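PDB 1RV9: conserved hypothetical protein NMB0706 from Neisseria meningitidis, which is of unknown function but belongs to the multi-copper polyphenol oxidoreductase (laccase) family of the CNF1/YfiH clan and is probably an enzyme. Local coordinates for residues 16-21 with 32-37; 38-43 with 61-66; 77-82 with 96-101; 88-93 with 107-112; 144-149 with 211-216. One frame throughout, in Å; residues are numbered along the deposited sequence.

Contact 1 (16-21 with 32-37)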
# COMPACT_ATOMS: atom_id res chain seq x y z
N ASN A 16 -17.04 7.64 1.86
CA ASN A 16 -16.24 7.07 0.78
C ASN A 16 -14.77 6.99 1.15
O ASN A 16 -13.96 6.44 0.40
CB ASN A 16 -16.39 7.93 -0.47
CG ASN A 16 -17.81 7.96 -0.99
OD1 ASN A 16 -18.22 8.91 -1.65
ND2 ASN A 16 -18.57 6.91 -0.70
N PHE A 17 -14.43 7.53 2.31
CA PHE A 17 -13.05 7.52 2.77
C PHE A 17 -12.91 6.82 4.11
O PHE A 17 -13.76 6.95 4.98
CB PHE A 17 -12.52 8.96 2.88
CG PHE A 17 -12.54 9.70 1.58
CD1 PHE A 17 -11.66 9.36 0.56
CD2 PHE A 17 -13.47 10.71 1.35
CE1 PHE A 17 -11.69 10.02 -0.66
CE2 PHE A 17 -13.52 11.37 0.13
CZ PHE A 17 -12.62 11.03 -0.88
N LEU A 18 -11.82 6.08 4.26
CA LEU A 18 -11.55 5.37 5.49
C LEU A 18 -10.24 5.90 6.04
O LEU A 18 -9.52 6.64 5.36
CB LEU A 18 -11.42 3.88 5.22
CG LEU A 18 -12.55 3.21 4.43
CD1 LEU A 18 -12.19 1.76 4.16
CD2 LEU A 18 -13.85 3.32 5.20
N THR A 19 -9.94 5.54 7.28
CA THR A 19 -8.69 5.95 7.92
C THR A 19 -8.16 4.72 8.63
O THR A 19 -8.91 3.81 8.96
CB THR A 19 -8.90 7.09 8.95
OG1 THR A 19 -9.78 6.65 9.99
CG2 THR A 19 -9.48 8.32 8.27
N ALA A 20 -6.85 4.70 8.86
CA ALA A 20 -6.22 3.57 9.51
C ALA A 20 -6.61 3.45 10.98
O ALA A 20 -6.62 4.44 11.71
CB ALA A 20 -4.71 3.68 9.39
N ASP A 21 -6.93 2.23 11.39
CA ASP A 21 -7.27 1.98 12.78
C ASP A 21 -6.00 1.49 13.45
O ASP A 21 -5.65 0.31 13.38
CB ASP A 21 -8.37 0.92 12.89
CG ASP A 21 -8.61 0.48 14.33
OD1 ASP A 21 -8.36 1.29 15.25
OD2 ASP A 21 -9.06 -0.66 14.54
N ILE A 32 -7.40 6.16 3.58
CA ILE A 32 -7.47 4.90 2.85
C ILE A 32 -8.68 5.08 1.95
O ILE A 32 -9.81 4.96 2.40
CB ILE A 32 -7.71 3.71 3.81
CG1 ILE A 32 -6.59 3.65 4.85
CG2 ILE A 32 -7.80 2.41 3.02
CD1 ILE A 32 -5.20 3.49 4.27
N THR A 33 -8.45 5.40 0.68
CA THR A 33 -9.57 5.63 -0.22
C THR A 33 -10.25 4.34 -0.66
O THR A 33 -9.66 3.26 -0.61
CB THR A 33 -9.14 6.42 -1.48
OG1 THR A 33 -8.39 5.57 -2.36
CG2 THR A 33 -8.27 7.61 -1.09
N THR A 34 -11.51 4.47 -1.05
CA THR A 34 -12.28 3.34 -1.54
C THR A 34 -12.55 3.67 -3.00
O THR A 34 -12.13 4.72 -3.49
CB THR A 34 -13.63 3.19 -0.80
OG1 THR A 34 -14.47 4.31 -1.09
CG2 THR A 34 -13.41 3.11 0.71
N ARG A 35 -13.23 2.78 -3.70
CA ARG A 35 -13.51 3.00 -5.11
C ARG A 35 -14.61 4.05 -5.32
O ARG A 35 -14.85 4.49 -6.44
CB ARG A 35 -13.91 1.69 -5.79
CG ARG A 35 -15.26 1.14 -5.35
CD ARG A 35 -15.57 -0.16 -6.07
NE ARG A 35 -15.53 0.01 -7.51
CZ ARG A 35 -15.64 -0.98 -8.39
NH1 ARG A 35 -15.82 -2.22 -7.98
NH2 ARG A 35 -15.58 -0.71 -9.69
N ASN A 36 -15.24 4.45 -4.23
CA ASN A 36 -16.34 5.41 -4.32
C ASN A 36 -15.98 6.87 -4.06
O ASN A 36 -15.00 7.18 -3.38
CB ASN A 36 -17.45 4.97 -3.38
CG ASN A 36 -17.84 3.52 -3.61
OD1 ASN A 36 -18.20 3.14 -4.71
ND2 ASN A 36 -17.74 2.71 -2.56
N GLY A 37 -16.79 7.76 -4.62
CA GLY A 37 -16.58 9.19 -4.45
C GLY A 37 -15.93 9.90 -5.62
O GLY A 37 -15.63 11.09 -5.53
O HOH W 1 -12.64 7.07 -1.63
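Asn16 lays its amide along the turn at Asn36 and Gly37. With CG beside its own backbone N, the side chain crosses that of Asn36 at about a right angle, the two amide planes 54° apart. Its OD1 comes to 3.3 Å from the CA of Gly37, and its ND2 lies 3.5 Å from the CB of Asn36, whose own ND2 is taken by the carbonyl of Asp234. The backbone O of Asn16 receives the hydroxyl of Thr34 in a short bond, OG1 to O 2.6 Å, entering from above the carbonyl plane. The same OG1 accepts from Asn36 N at 3.2 Å, closing an ST turn; Thr34 chi1 of 66° sets the hydroxyl between its backbone N and carbonyl carbon, where it reaches both partners. A water accepts from Thr34 N and lies close to the carbonyl oxygens of Asn16 and Asn36. From Phe17 onward the pairing is a beta hairpin of strands 17-18 and 28-33, at the edge of a five-stranded mixed sheet. Phe17 and Thr33 form the non-hydrogen-bonded pair: the ring lies alongside the threonine and brings CD1, at its edge, to 4.2 Å from Thr33 CG2, while Thr33 OG1 bonds to Ala249 in the next strand. Leu18 and Ile32 are the hydrogen-bonded pair. Ile32 N reaches Leu18 O at 2.8 Å, almost straight (171°), and Leu18 N reaches Ile32 O at 3.0 Å. Leu18 CG touches Thr34 CG2 at 3.8 Å. Beyond these pairs Ala20 N bonds to the hydroxyl of Thr30, in strand 28-33.

Contact 2 (38-43 with 61-66)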
# COMPACT_ATOMS: atom_id res chain seq x y z
N GLY A 38 -15.72 9.17 -6.72
CA GLY A 38 -15.07 9.77 -7.88
C GLY A 38 -15.97 10.04 -9.07
O GLY A 38 -17.19 10.01 -8.95
N VAL A 39 -15.35 10.29 -10.22
CA VAL A 39 -16.09 10.59 -11.44
C VAL A 39 -15.88 9.59 -12.57
O VAL A 39 -16.44 9.75 -13.66
CB VAL A 39 -15.73 11.99 -11.99
CG1 VAL A 39 -16.01 13.05 -10.93
CG2 VAL A 39 -14.27 12.03 -12.41
N SER A 40 -15.07 8.56 -12.34
CA SER A 40 -14.81 7.55 -13.37
C SER A 40 -16.00 6.62 -13.53
O SER A 40 -16.83 6.48 -12.63
CB SER A 40 -13.55 6.75 -13.04
OG SER A 40 -12.41 7.60 -13.07
N GLN A 41 -16.07 5.96 -14.69
CA GLN A 41 -17.19 5.07 -15.00
C GLN A 41 -16.75 3.68 -15.44
O GLN A 41 -15.56 3.41 -15.63
CB GLN A 41 -18.04 5.67 -16.11
CG GLN A 41 -17.26 5.83 -17.41
CD GLN A 41 -18.03 6.56 -18.49
OE1 GLN A 41 -18.83 5.96 -19.22
NE2 GLN A 41 -17.81 7.86 -18.59
N GLY A 42 -17.73 2.81 -15.63
CA GLY A 42 -17.45 1.46 -16.09
C GLY A 42 -16.55 0.66 -15.17
O GLY A 42 -16.78 0.60 -13.97
N ALA A 43 -15.54 0.04 -15.75
CA ALA A 43 -14.59 -0.78 -15.00
C ALA A 43 -13.82 0.04 -13.98
O ALA A 43 -13.26 -0.50 -13.03
CB ALA A 43 -13.61 -1.46 -15.95
N ARG A 61 -7.56 12.94 -13.26
CA ARG A 61 -7.12 14.23 -12.73
C ARG A 61 -8.14 14.75 -11.74
O ARG A 61 -7.79 15.27 -10.68
CB ARG A 61 -6.95 15.23 -13.88
CG ARG A 61 -6.51 16.62 -13.44
CD ARG A 61 -7.30 17.68 -14.19
NE ARG A 61 -8.34 18.27 -13.34
CZ ARG A 61 -9.59 18.52 -13.73
NH1 ARG A 61 -9.97 18.23 -14.97
NH2 ARG A 61 -10.45 19.07 -12.89
N ARG A 62 -9.42 14.61 -12.08
CA ARG A 62 -10.49 15.07 -11.20
C ARG A 62 -10.54 14.25 -9.92
O ARG A 62 -10.74 14.79 -8.83
CB ARG A 62 -11.83 15.02 -11.94
CG ARG A 62 -11.83 15.86 -13.22
CD ARG A 62 -13.07 15.59 -14.05
NE ARG A 62 -14.29 16.07 -13.41
CZ ARG A 62 -15.47 15.49 -13.55
NH1 ARG A 62 -15.60 14.40 -14.31
NH2 ARG A 62 -16.54 15.99 -12.93
N ASN A 63 -10.37 12.93 -10.03
CA ASN A 63 -10.39 12.08 -8.84
C ASN A 63 -9.24 12.45 -7.91
O ASN A 63 -9.41 12.45 -6.68
CB ASN A 63 -10.29 10.60 -9.23
CG ASN A 63 -11.49 10.13 -10.04
OD1 ASN A 63 -12.62 10.56 -9.80
ND2 ASN A 63 -11.25 9.22 -10.98
N ARG A 64 -8.08 12.76 -8.47
CA ARG A 64 -6.94 13.14 -7.64
C ARG A 64 -7.20 14.48 -6.98
O ARG A 64 -6.71 14.75 -5.88
CB ARG A 64 -5.66 13.17 -8.48
CG ARG A 64 -5.18 11.77 -8.88
CD ARG A 64 -3.83 11.81 -9.57
NE ARG A 64 -3.29 10.47 -9.78
CZ ARG A 64 -2.06 10.22 -10.22
NH1 ARG A 64 -1.24 11.23 -10.49
NH2 ARG A 64 -1.64 8.97 -10.38
N GLU A 65 -7.97 15.33 -7.65
CA GLU A 65 -8.31 16.63 -7.09
C GLU A 65 -9.20 16.42 -5.88
O GLU A 65 -9.05 17.09 -4.85
CB GLU A 65 -9.06 17.48 -8.11
CG GLU A 65 -8.18 18.20 -9.08
CD GLU A 65 -8.97 19.04 -10.04
OE1 GLU A 65 -9.97 19.66 -9.62
OE2 GLU A 65 -8.59 19.09 -11.22
N ILE A 66 -10.15 15.50 -6.02
CA ILE A 66 -11.07 15.18 -4.94
C ILE A 66 -10.29 14.70 -3.72
O ILE A 66 -10.59 15.07 -2.58
CB ILE A 66 -12.07 14.08 -5.37
CG1 ILE A 66 -13.02 14.64 -6.44
CG2 ILE A 66 -12.87 13.58 -4.18
CD1 ILE A 66 -13.94 13.61 -7.04
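The long loop that connects strand 28-33 to helix 57-71 folds back here against the helix it leads into, and a single helical asparagine, Asn63, holds residues 38-40 of it. The Asn63 side chain, CG anti to the carbonyl carbon (chi1 -64°), spans two successive loop residues with both ends of its amide. OD1 accepts from the backbone N of Val39 at 2.8 Å, the donor lying in the carbonyl plane, and ND2 donates to Ser40 OG at 2.9 Å, with the hydroxyl in the amide plane. The amide is therefore fixed in its rotation, each end having a distinct partner. ND2 also reaches the carbonyl of Asn48, and Ser40 OG is bonded to Asp55, so the grip extends to other parts of the same loop. Gly38 brings its bare CA to 3.2 Å from Asn63 OD1 and 4.1 Å from Ile66 CD1, one turn further along the helix. Val39 lies over one face of the Arg62 guanidinium, its side chain crossing the arginine at about a right angle. CG1 stands over the rim of that plane, and CG2 touches NH1 at 3.3 Å. A bend at chi3 (68°) turns the arginine tip toward the valine. Val39 and Ser40 also rest on Ala59 in the preceding turn of helix 57-71, while Arg64, on another side of the same helix, makes a cation-pi interaction with Tyr77 just after strand 75-76.

Contact 3 (77-82 with 96-101). With SO4 (sulfate ion), chain B.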
# COMPACT_ATOMS: atom_id res chain seq x y z
N TYR A 77 2.30 10.97 -5.72
CA TYR A 77 2.01 9.77 -6.50
C TYR A 77 3.30 9.35 -7.19
O TYR A 77 4.04 10.19 -7.71
CB TYR A 77 0.93 10.06 -7.54
CG TYR A 77 -0.43 10.35 -6.95
CD1 TYR A 77 -1.19 9.33 -6.38
CD2 TYR A 77 -0.94 11.65 -6.93
CE1 TYR A 77 -2.43 9.59 -5.80
CE2 TYR A 77 -2.18 11.92 -6.35
CZ TYR A 77 -2.91 10.89 -5.79
OH TYR A 77 -4.13 11.15 -5.20
N LEU A 78 3.57 8.05 -7.19
CA LEU A 78 4.79 7.53 -7.80
C LEU A 78 4.49 6.70 -9.04
O LEU A 78 3.38 6.21 -9.22
CB LEU A 78 5.53 6.62 -6.81
CG LEU A 78 5.76 7.10 -5.38
CD1 LEU A 78 6.28 5.94 -4.54
CD2 LEU A 78 6.75 8.26 -5.36
N ASN A 79 5.50 6.55 -9.90
CA ASN A 79 5.33 5.69 -11.05
C ASN A 79 5.83 4.36 -10.49
O ASN A 79 7.03 4.06 -10.54
CB ASN A 79 6.20 6.12 -12.23
CG ASN A 79 6.07 5.16 -13.40
OD1 ASN A 79 4.97 4.74 -13.74
ND2 ASN A 79 7.19 4.82 -14.02
N GLN A 80 4.91 3.60 -9.92
CA GLN A 80 5.24 2.32 -9.31
C GLN A 80 5.65 1.29 -10.34
O GLN A 80 4.96 1.09 -11.34
CB GLN A 80 4.04 1.83 -8.48
CG GLN A 80 3.67 2.83 -7.39
CD GLN A 80 2.34 2.55 -6.70
OE1 GLN A 80 1.90 3.33 -5.86
NE2 GLN A 80 1.70 1.44 -7.05
N ILE A 81 6.78 0.63 -10.10
CA ILE A 81 7.29 -0.37 -11.02
C ILE A 81 7.64 -1.68 -10.30
O ILE A 81 8.44 -2.47 -10.80
CB ILE A 81 8.54 0.15 -11.76
CG1 ILE A 81 9.59 0.62 -10.75
CG2 ILE A 81 8.15 1.28 -12.69
CD1 ILE A 81 10.93 0.97 -11.38
N HIS A 82 7.01 -1.90 -9.15
CA HIS A 82 7.23 -3.11 -8.36
C HIS A 82 8.68 -3.32 -7.97
O HIS A 82 9.18 -4.44 -7.92
CB HIS A 82 6.67 -4.31 -9.13
CG HIS A 82 5.18 -4.31 -9.23
ND1 HIS A 82 4.37 -4.91 -8.29
CD2 HIS A 82 4.35 -3.74 -10.13
CE1 HIS A 82 3.10 -4.70 -8.61
NE2 HIS A 82 3.07 -3.99 -9.72
N THR A 96 7.51 12.79 -11.50
CA THR A 96 7.19 11.45 -11.03
C THR A 96 8.35 10.47 -11.16
O THR A 96 8.76 10.11 -12.26
CB THR A 96 5.98 10.89 -11.79
OG1 THR A 96 4.92 11.85 -11.75
CG2 THR A 96 5.50 9.60 -11.12
N PRO A 97 8.89 10.02 -10.01
CA PRO A 97 10.01 9.08 -9.97
C PRO A 97 9.55 7.63 -10.11
O PRO A 97 8.39 7.31 -9.81
CB PRO A 97 10.62 9.31 -8.58
CG PRO A 97 10.00 10.62 -8.11
CD PRO A 97 8.63 10.56 -8.67
N ASP A 98 10.45 6.77 -10.58
CA ASP A 98 10.15 5.35 -10.70
C ASP A 98 10.50 4.81 -9.33
O ASP A 98 11.67 4.63 -9.01
CB ASP A 98 11.03 4.68 -11.75
CG ASP A 98 10.64 5.04 -13.17
OD1 ASP A 98 9.63 5.75 -13.35
OD2 ASP A 98 11.35 4.60 -14.10
N ALA A 99 9.49 4.59 -8.50
CA ALA A 99 9.73 4.11 -7.15
C ALA A 99 8.47 3.47 -6.61
O ALA A 99 7.39 3.64 -7.16
CB ALA A 99 10.14 5.27 -6.26
N ASP A 100 8.61 2.74 -5.50
CA ASP A 100 7.48 2.05 -4.92
C ASP A 100 7.25 2.32 -3.44
O ASP A 100 6.48 1.62 -2.79
CB ASP A 100 7.59 0.56 -5.20
CG ASP A 100 7.36 0.23 -6.66
OD1 ASP A 100 6.22 -0.13 -7.01
OD2 ASP A 100 8.32 0.35 -7.46
N ALA A 101 7.92 3.33 -2.91
CA ALA A 101 7.75 3.71 -1.51
C ALA A 101 8.29 5.12 -1.32
O ALA A 101 9.16 5.56 -2.07
CB ALA A 101 8.49 2.74 -0.59
S SO4 B . 0.09 -2.56 -11.62
O1 SO4 B . 0.71 -2.73 -12.95
O2 SO4 B . -0.74 -1.34 -11.62
O3 SO4 B . -0.76 -3.73 -11.32
O4 SO4 B . 1.14 -2.43 -10.60
O HOH W 2 3.02 12.36 -9.88
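Leu78, Asp100 and Asn79 lose the most surface where segment 77-82, between strands 75-76 and 86-88, meets segment 96-101, leading from strand 86-88 to 101-104. Leu78 brings its CD1 branch to 3.5 Å from Ala101 N, while CD2 faces the Pro97 ring. Asn79, the centre of an inverse gamma turn, binds through three groups. Its N meets Pro97 O at 3.0 Å, nearly along the C=O axis; its O receives Ala99 N at 3.2 Å; and its ND2, with CG anti to the backbone N, makes an almost straight bond (173°) to Asp98 OD1 at 2.7 Å, above the carboxylate plane. Asp100 holds the backbone at Ile81 and His82. OD2 takes Ile81 N on its syn lone pair at 3.1 Å, and OD1 takes His82 N at 2.9 Å from above the plane. OD2 also bonds Ser83 OG and OD1 bonds His135 ND1, a geometry consistent with a Cys-His-Asp triad completed by Cys118, though unconfirmed. With so many N-H groups around it, the carboxylate is probably kept ionised. His82 sets its ring edge-to-face with His135 and gives NE2 to a sulfate at 2.6 Å (O4), an ion probably from the crystallisation liquor that His52 and Arg247 also bind.

Contact 4 (88-93 with 107-112)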
# COMPACT_ATOMS: atom_id res chain seq x y z
N ASN A 88 12.24 10.27 -1.20
CA ASN A 88 11.73 11.24 -0.24
C ASN A 88 10.51 11.83 -0.92
O ASN A 88 10.61 12.37 -2.02
CB ASN A 88 12.76 12.34 0.04
CG ASN A 88 13.89 11.86 0.93
OD1 ASN A 88 13.69 11.06 1.83
ND2 ASN A 88 15.09 12.38 0.68
N ALA A 89 9.35 11.71 -0.28
CA ALA A 89 8.11 12.21 -0.86
C ALA A 89 8.19 13.68 -1.25
O ALA A 89 7.65 14.08 -2.28
CB ALA A 89 6.95 11.98 0.09
N ALA A 90 8.87 14.48 -0.43
CA ALA A 90 9.00 15.91 -0.69
C ALA A 90 9.76 16.20 -1.98
O ALA A 90 9.62 17.28 -2.56
CB ALA A 90 9.69 16.59 0.49
N GLU A 91 10.56 15.24 -2.44
CA GLU A 91 11.34 15.41 -3.67
C GLU A 91 10.68 14.73 -4.86
O GLU A 91 11.12 14.90 -6.00
CB GLU A 91 12.74 14.82 -3.49
CG GLU A 91 13.55 15.39 -2.34
CD GLU A 91 14.93 14.77 -2.26
OE1 GLU A 91 15.03 13.53 -2.13
OE2 GLU A 91 15.93 15.52 -2.32
N ALA A 92 9.62 13.96 -4.61
CA ALA A 92 8.92 13.25 -5.67
C ALA A 92 7.84 14.05 -6.39
O ALA A 92 7.18 13.53 -7.29
CB ALA A 92 8.32 11.96 -5.09
N LEU A 93 7.68 15.31 -6.00
CA LEU A 93 6.65 16.17 -6.59
C LEU A 93 7.00 16.91 -7.89
O LEU A 93 6.13 17.20 -8.69
CB LEU A 93 6.17 17.18 -5.56
CG LEU A 93 5.70 16.59 -4.23
CD1 LEU A 93 5.28 17.73 -3.31
CD2 LEU A 93 4.54 15.62 -4.44
N GLY A 107 5.99 17.12 6.78
CA GLY A 107 4.59 17.48 6.89
C GLY A 107 4.20 18.41 5.75
O GLY A 107 3.17 19.08 5.80
N LYS A 108 5.01 18.42 4.70
CA LYS A 108 4.76 19.28 3.55
C LYS A 108 4.26 18.52 2.33
O LYS A 108 4.14 19.09 1.24
CB LYS A 108 6.03 20.05 3.20
CG LYS A 108 6.50 20.98 4.31
CD LYS A 108 7.80 21.67 3.93
CE LYS A 108 8.23 22.63 5.02
NZ LYS A 108 7.21 23.69 5.24
N VAL A 109 3.96 17.25 2.51
CA VAL A 109 3.51 16.42 1.41
C VAL A 109 2.94 15.13 1.98
O VAL A 109 3.30 14.74 3.09
CB VAL A 109 4.70 16.09 0.46
CG1 VAL A 109 5.79 15.37 1.25
CG2 VAL A 109 4.24 15.24 -0.72
N ALA A 110 2.05 14.48 1.24
CA ALA A 110 1.48 13.22 1.68
C ALA A 110 2.13 12.07 0.91
O ALA A 110 2.33 12.16 -0.31
CB ALA A 110 -0.03 13.20 1.45
N CYS A 111 2.49 11.01 1.63
CA CYS A 111 3.08 9.83 1.01
C CYS A 111 1.89 9.00 0.55
O CYS A 111 0.87 8.95 1.23
CB CYS A 111 3.88 9.02 2.02
SG CYS A 111 5.30 9.88 2.71
N ALA A 112 2.02 8.35 -0.60
CA ALA A 112 0.92 7.57 -1.12
C ALA A 112 1.33 6.44 -2.03
O ALA A 112 2.33 6.54 -2.75
CB ALA A 112 -0.06 8.48 -1.86
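Residues 89-91 curl into a helix-like turn, with Glu91 N bonded to Asn88 O and Ala92 N to Ala89 O, and this turn comes up against the start of strand 110-115, where the nearest CA atoms, those of Ala89 with Cys111 and of Ala90 with Val109, are 5.9 Å apart. The contact itself is carried by apolar side chains, and Val109 is its centre. A chi1 of 59° puts its CG1 in the crowded position between backbone N and carbonyl carbon and sets CG2 anti to the N, so the two methyls part and one faces the turn, the other Leu93. CG1 packs against the start of the turn, 3.8 Å from Ala89 CB and 3.6 Å from the backbone N of Ala90. CG2 goes to Leu93, meeting CD1 at 3.7 Å and CD2 at 3.8 Å, so that one methyl is set against the forked tip of the leucine; the two side chains slide past each other in opposite directions. Ala89 CB has a second neighbour, the sulfur of Cys111, at 3.7 Å, and so touches both the valine methyl and SG. On the outer side of the turn Asn88 ND2 bonds Glu91 OE1 from above the carboxylate plane. The contact bridges the two large sheets of the alpha-beta-beta-alpha fold. Ala89 follows strand 86-88, at the edge of the six-stranded sheet, and pairs with Val103; Ala110 and Cys111 belong to the five-stranded sheet, Ala110 bonded to Ala76 and Cys111 to Ile252. Ala76 of strand 75-76 packs on Ala89, Leu93 and Val109 alike.

Contact 5 (144-149 with 211-216)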
# COMPACT_ATOMS: atom_id res chain seq x y z
N GLY A 144 12.22 -6.84 -0.65
CA GLY A 144 12.70 -6.02 0.46
C GLY A 144 12.26 -4.57 0.48
O GLY A 144 12.94 -3.73 1.07
N VAL A 145 11.13 -4.25 -0.15
CA VAL A 145 10.68 -2.86 -0.15
C VAL A 145 10.37 -2.37 1.26
O VAL A 145 10.62 -1.20 1.58
CB VAL A 145 9.43 -2.66 -1.06
CG1 VAL A 145 8.23 -3.39 -0.48
CG2 VAL A 145 9.14 -1.17 -1.24
N LEU A 146 9.85 -3.25 2.11
CA LEU A 146 9.53 -2.84 3.48
C LEU A 146 10.80 -2.56 4.28
O LEU A 146 10.89 -1.55 4.99
CB LEU A 146 8.68 -3.90 4.18
CG LEU A 146 7.31 -4.19 3.54
CD1 LEU A 146 6.48 -5.06 4.46
CD2 LEU A 146 6.57 -2.88 3.28
N GLN A 147 11.79 -3.44 4.15
CA GLN A 147 13.05 -3.25 4.86
C GLN A 147 13.72 -1.95 4.43
O GLN A 147 14.26 -1.22 5.26
CB GLN A 147 14.01 -4.43 4.61
CG GLN A 147 13.53 -5.77 5.16
CD GLN A 147 12.75 -6.58 4.14
OE1 GLN A 147 11.82 -6.07 3.51
NE2 GLN A 147 13.13 -7.84 3.98
N ASN A 148 13.68 -1.64 3.13
CA ASN A 148 14.29 -0.41 2.64
C ASN A 148 13.53 0.82 3.13
O ASN A 148 14.13 1.87 3.39
CB ASN A 148 14.34 -0.40 1.11
CG ASN A 148 15.27 -1.45 0.55
OD1 ASN A 148 16.12 -1.98 1.26
ND2 ASN A 148 15.12 -1.76 -0.73
N THR A 149 12.22 0.71 3.25
CA THR A 149 11.41 1.83 3.73
C THR A 149 11.74 2.10 5.19
O THR A 149 11.95 3.25 5.59
CB THR A 149 9.91 1.53 3.58
OG1 THR A 149 9.61 1.33 2.19
CG2 THR A 149 9.07 2.69 4.12
N ARG A 211 3.56 -9.32 8.04
CA ARG A 211 3.76 -9.35 9.49
C ARG A 211 5.07 -10.05 9.84
O ARG A 211 5.79 -9.60 10.74
CB ARG A 211 2.60 -10.05 10.19
CG ARG A 211 1.28 -9.31 10.12
CD ARG A 211 0.30 -9.80 11.17
NE ARG A 211 -1.06 -9.31 10.93
CZ ARG A 211 -1.87 -9.80 9.99
NH1 ARG A 211 -1.46 -10.81 9.22
NH2 ARG A 211 -3.08 -9.28 9.82
N LEU A 212 5.37 -11.14 9.15
CA LEU A 212 6.61 -11.88 9.39
C LEU A 212 7.82 -11.00 9.10
O LEU A 212 8.75 -10.90 9.91
CB LEU A 212 6.68 -13.13 8.50
CG LEU A 212 5.93 -14.39 8.93
CD1 LEU A 212 6.00 -15.42 7.81
CD2 LEU A 212 6.56 -14.94 10.20
N ILE A 213 7.81 -10.37 7.93
CA ILE A 213 8.90 -9.51 7.51
C ILE A 213 9.07 -8.31 8.44
O ILE A 213 10.18 -7.99 8.86
CB ILE A 213 8.68 -9.04 6.05
CG1 ILE A 213 8.81 -10.25 5.12
CG2 ILE A 213 9.67 -7.95 5.67
CD1 ILE A 213 8.35 -9.99 3.69
N LEU A 214 7.96 -7.66 8.77
CA LEU A 214 8.01 -6.50 9.66
C LEU A 214 8.50 -6.89 11.05
O LEU A 214 9.33 -6.18 11.64
CB LEU A 214 6.62 -5.85 9.76
CG LEU A 214 6.13 -5.16 8.49
CD1 LEU A 214 4.63 -4.91 8.59
CD2 LEU A 214 6.89 -3.85 8.30
N LYS A 215 8.00 -8.00 11.57
CA LYS A 215 8.41 -8.47 12.89
C LYS A 215 9.89 -8.81 12.91
O LYS A 215 10.60 -8.46 13.85
CB LYS A 215 7.59 -9.69 13.31
CG LYS A 215 6.29 -9.37 14.03
CD LYS A 215 6.15 -7.87 14.30
CE LYS A 215 5.38 -7.59 15.57
NZ LYS A 215 5.30 -6.12 15.83
N ARG A 216 10.35 -9.50 11.87
CA ARG A 216 11.75 -9.88 11.79
C ARG A 216 12.65 -8.65 11.73
O ARG A 216 13.79 -8.69 12.20
CB ARG A 216 12.00 -10.76 10.56
CG ARG A 216 13.46 -11.16 10.42
CD ARG A 216 13.71 -11.98 9.16
NE ARG A 216 13.49 -11.21 7.94
CZ ARG A 216 13.83 -11.64 6.73
NH1 ARG A 216 14.40 -12.83 6.58
NH2 ARG A 216 13.59 -10.89 5.67
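Leu146 and Leu214 meet obliquely, with the tip of Leu146 set against the CG-CD2 branch of Leu214: CD1 of Leu146 lies 4.0 Å from CG and also 4.0 Å from CD2 of Leu214. Both leucines have CG anti to the carbonyl carbon, and each reaches from its own helix toward the space between them. Beside this pair, Ile213 points its CG2 branch, anti to the backbone N, at the first helix. That methyl is approached crosswise by Gln147, whose chain bends at chi2 (92°) and lays its amide against it, with OE1 at 3.6 Å and CD at 3.7 Å. The polar end of the glutamine thus packs on a methyl, the bend at chi2 bringing the amide across it. The two segments belong to helices 145-153 and 206-217, which run roughly side by side in one helical layer of the alpha-beta-beta-alpha fold, their local axes 10.1 Å apart at closest and inclined by 33°. Gly144 is the N-cap of helix 145-153 and also ends the preceding helix 138-143 in a Schellman motif. Beneath the pair, Leu146 and Leu214 both rest on Phe123 of strand 119-125, and Leu146 reaches Val121 as well, so the leucines fill the angle between the helices and the six-stranded sheet. At the outer end, Arg216, bent at chi3, brings NH2 to 3.5 Å from NE2 of Gln147. The amide approaches the edge of the guanidinium, with the two planes 51° apart, as a packing contact between two donor groups. Ile213 and Arg216 both also touch Met187.

Contacts 1, 2, 3 and 5 follow in series along the chain, while contacts 3 and 4 interlock, their segments alternating. Contacts 1 and 4 both reach the five-stranded sheet, their centres about 20 Å apart. Contact 2 adjoins contact 1, Ile66 packing on Phe17 and Gly37, and touches contact 3 through Arg64 and Tyr77. Contacts 3 and 4 lie about 12 Å apart between centres and meet at Ala92, which packs on Leu78 and Pro97. Contact 3 continues into contact 5 through Ala101, which packs on Val145 and Thr149. Contacts 2 and 5 are farthest apart, about 32 Å between centres and on opposite sides of the chain's centre, so the set crosses the layered fold, with the possible triad of Asp100 between them.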